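Long-range contact in hydrazine synthase gamma subunit (Candidatus Kuenenia stuttgartiensis, PDB 5C2V), which reduces nitric oxide to hydroxylamine, the first half-reaction of hydrazine synthesis, using two c-type hemes within a dimer of heterotrimers: residues Ser40-Arg44 / Glu145-Tyr150. Sequence-based numbering, arbitrary orientation.
Sequences SELVR and EALICY
In the lobe that carries heme c #1, Leu42, just before helix 43-51, and Val43, its first residue, pack on Ala146, Cys149 and Tyr150 of helix 141-152, an arrangement consistent with the paired N- and C-terminal helices of the cytochrome c fold. The join is apolar, with no hydrogen bond passing between the two segments. The backbones come close, with CA atoms 4.8 Å apart for Leu42 and Ala146 and 4.5 Å for Val43 and Tyr150; the small side chain of Ala146 is consistent with the approach at its own position. Leu42 points into the partner helix; its CB lies 3.9 Å from Ala146 CB, with Cys149 SG farther along the same helix face. With CG anti to its own carbonyl carbon (chi1 -58°), the branch runs on toward Glu145, where Leu42 CD1 comes within 4.1 Å of Glu145 CD. Val43 uses CG2, which is anti to the backbone N and rests 3.8 Å from Tyr150 CA. Its side chain and that of Tyr150 cross at about a right angle. Beyond the pair, the tyrosine ring meets Phe50, and the side chain of Tyr150 is about 7 Å from the heme, while neighbouring Leu147 turns away to touch the heme. Val43 also packs on Val8 of the beta subunit. The carbonyl oxygen of Val43 sits obliquely to the Tyr150 ring, 3.5 Å from CB and 3.7 Å from CD1 of that tyrosine.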
ATOM      1  N   SER C  40      27.852  57.768  15.571  1.00 62.91           N
ATOM      2  CA  SER C  40      28.477  56.813  16.477  1.00 66.74           C
ATOM      3  C   SER C  40      27.497  56.292  17.523  1.00 68.92           C
ATOM      4  O   SER C  40      27.845  55.435  18.335  1.00 74.44           O
ATOM      5  CB  SER C  40      29.687  57.447  17.167  1.00 52.53           C
ATOM      6  OG  SER C  40      29.303  58.563  17.949  1.00 72.73           O
ATOM      7  N   GLU C  41      26.276  56.815  17.509  1.00 58.69           N
ATOM      8  CA  GLU C  41      25.250  56.352  18.435  1.00 64.73           C
ATOM      9  C   GLU C  41      24.498  55.149  17.870  1.00 76.35           C
ATOM     10  O   GLU C  41      23.769  54.468  18.592  1.00 72.00           O
ATOM     11  CB  GLU C  41      24.271  57.483  18.767  1.00 60.93           C
ATOM     12  CG  GLU C  41      23.500  58.043  17.577  1.00 65.13           C
ATOM     13  CD  GLU C  41      24.261  59.124  16.828  1.00 88.12           C
ATOM     14  OE1 GLU C  41      25.485  59.259  17.044  1.00 84.89           O
ATOM     15  OE2 GLU C  41      23.632  59.845  16.025  1.00 88.19           O
ATOM     16  N   LEU C  42      24.675  54.898  16.576  1.00 64.36           N
ATOM     17  CA  LEU C  42      24.011  53.781  15.909  1.00 64.95           C
ATOM     18  C   LEU C  42      24.896  52.542  15.757  1.00 57.14           C
ATOM     19  O   LEU C  42      24.454  51.525  15.226  1.00 66.26           O
ATOM     20  CB  LEU C  42      23.511  54.218  14.530  1.00 59.64           C
ATOM     21  CG  LEU C  42      22.534  55.395  14.508  1.00 55.02           C
ATOM     22  CD1 LEU C  42      22.032  55.653  13.096  1.00 42.79           C
ATOM     23  CD2 LEU C  42      21.376  55.143  15.459  1.00 51.50           C
ATOM     24  N   VAL C  43      26.140  52.626  16.219  1.00 48.39           N
ATOM     25  CA  VAL C  43      27.128  51.583  15.943  1.00 58.71           C
ATOM     26  C   VAL C  43      26.802  50.242  16.617  1.00 53.50           C
ATOM     27  O   VAL C  43      27.026  49.176  16.033  1.00 46.37           O
ATOM     28  CB  VAL C  43      28.550  52.043  16.363  1.00 45.04           C
ATOM     29  CG1 VAL C  43      28.607  52.360  17.849  1.00 72.82           C
ATOM     30  CG2 VAL C  43      29.594  50.998  15.989  1.00 42.04           C
ATOM     31  N   ARG C  44      26.254  50.289  17.828  1.00 40.97           N
ATOM     32  CA  ARG C  44      25.964  49.066  18.569  1.00 53.95           C
ATOM     33  C   ARG C  44      24.774  48.333  17.957  1.00 63.49           C
ATOM     34  O   ARG C  44      24.777  47.103  17.857  1.00 58.26           O
ATOM     35  CB  ARG C  44      25.699  49.375  20.043  1.00 64.27           C
ATOM     36  CG  ARG C  44      25.854  48.168  20.956  1.00 59.41           C
ATOM     37  CD  ARG C  44      25.838  48.563  22.423  1.00 53.67           C
ATOM     38  NE  ARG C  44      26.340  47.492  23.278  1.00 61.43           N
ATOM     39  CZ  ARG C  44      25.577  46.554  23.830  1.00 51.96           C
ATOM     40  NH1 ARG C  44      24.269  46.553  23.619  1.00 51.69           N
ATOM     41  NH2 ARG C  44      26.121  45.617  24.595  1.00 48.50           N
ATOM     42  N   GLU C 145      21.464  51.879   7.954  1.00 44.83           N
ATOM     43  CA  GLU C 145      22.381  52.963   8.295  1.00 60.47           C
ATOM     44  C   GLU C 145      23.223  52.609   9.518  1.00 58.07           C
ATOM     45  O   GLU C 145      24.422  52.882   9.554  1.00 51.78           O
ATOM     46  CB  GLU C 145      21.616  54.264   8.546  1.00 52.32           C
ATOM     47  CG  GLU C 145      22.519  55.453   8.841  1.00 71.58           C
ATOM     48  CD  GLU C 145      21.746  56.722   9.135  1.00 80.31           C
ATOM     49  OE1 GLU C 145      20.498  56.679   9.124  1.00 87.42           O
ATOM     50  OE2 GLU C 145      22.390  57.766   9.374  1.00 69.07           O
ATOM     51  N   ALA C 146      22.589  51.994  10.513  1.00 55.78           N
ATOM     52  CA  ALA C 146      23.285  51.568  11.722  1.00 42.00           C
ATOM     53  C   ALA C 146      24.344  50.517  11.400  1.00 51.73           C
ATOM     54  O   ALA C 146      25.466  50.569  11.913  1.00 52.97           O
ATOM     55  CB  ALA C 146      22.296  51.028  12.742  1.00 42.97           C
ATOM     56  N   LEU C 147      23.977  49.566  10.546  1.00 54.18           N
ATOM     57  CA  LEU C 147      24.898  48.522  10.110  1.00 54.30           C
ATOM     58  C   LEU C 147      26.128  49.126   9.436  1.00 48.67           C
ATOM     59  O   LEU C 147      27.271  48.780   9.760  1.00 52.73           O
ATOM     60  CB  LEU C 147      24.187  47.554   9.162  1.00 47.00           C
ATOM     61  CG  LEU C 147      24.956  46.323   8.686  1.00 52.99           C
ATOM     62  CD1 LEU C 147      25.551  45.573   9.866  1.00 45.85           C
ATOM     63  CD2 LEU C 147      24.036  45.415   7.885  1.00 58.19           C
ATOM     64  N   ILE C 148      25.883  50.046   8.505  1.00 58.83           N
ATOM     65  CA  ILE C 148      26.962  50.731   7.802  1.00 48.39           C
ATOM     66  C   ILE C 148      27.833  51.520   8.775  1.00 48.65           C
ATOM     67  O   ILE C 148      29.053  51.576   8.621  1.00 38.65           O
ATOM     68  CB  ILE C 148      26.413  51.674   6.717  1.00 54.94           C
ATOM     69  CG1 ILE C 148      25.514  50.897   5.756  1.00 57.64           C
ATOM     70  CG2 ILE C 148      27.548  52.343   5.956  1.00 35.08           C
ATOM     71  CD1 ILE C 148      26.175  49.675   5.160  1.00 60.32           C
ATOM     72  N   CYS C 149      27.204  52.119   9.782  1.00 39.50           N
ATOM     73  CA  CYS C 149      27.940  52.828  10.822  1.00 31.47           C
ATOM     74  C   CYS C 149      28.862  51.877  11.578  1.00 56.71           C
ATOM     75  O   CYS C 149      29.988  52.240  11.923  1.00 57.51           O
ATOM     76  CB  CYS C 149      26.984  53.520  11.796  1.00 39.42           C
ATOM     77  SG  CYS C 149      26.140  54.970  11.121  1.00 58.05           S
ATOM     78  N   TYR C 150      28.384  50.662  11.831  1.00 48.70           N
ATOM     79  CA  TYR C 150      29.205  49.655  12.496  1.00 42.58           C
ATOM     80  C   TYR C 150      30.390  49.251  11.629  1.00 37.42           C
ATOM     81  O   TYR C 150      31.503  49.074  12.126  1.00 43.55           O
ATOM     82  CB  TYR C 150      28.381  48.414  12.850  1.00 56.63           C
ATOM     83  CG  TYR C 150      29.236  47.235  13.260  1.00 47.26           C
ATOM     84  CD1 TYR C 150      29.788  47.163  14.533  1.00 41.62           C
ATOM     85  CD2 TYR C 150      29.501  46.199  12.372  1.00 36.14           C
ATOM     86  CE1 TYR C 150      30.578  46.094  14.911  1.00 33.59           C
ATOM     87  CE2 TYR C 150      30.290  45.125  12.742  1.00 39.13           C
ATOM     88  CZ  TYR C 150      30.825  45.077  14.013  1.00 39.51           C
ATOM     89  OH  TYR C 150      31.609  44.009  14.384  1.00 34.45           O
TER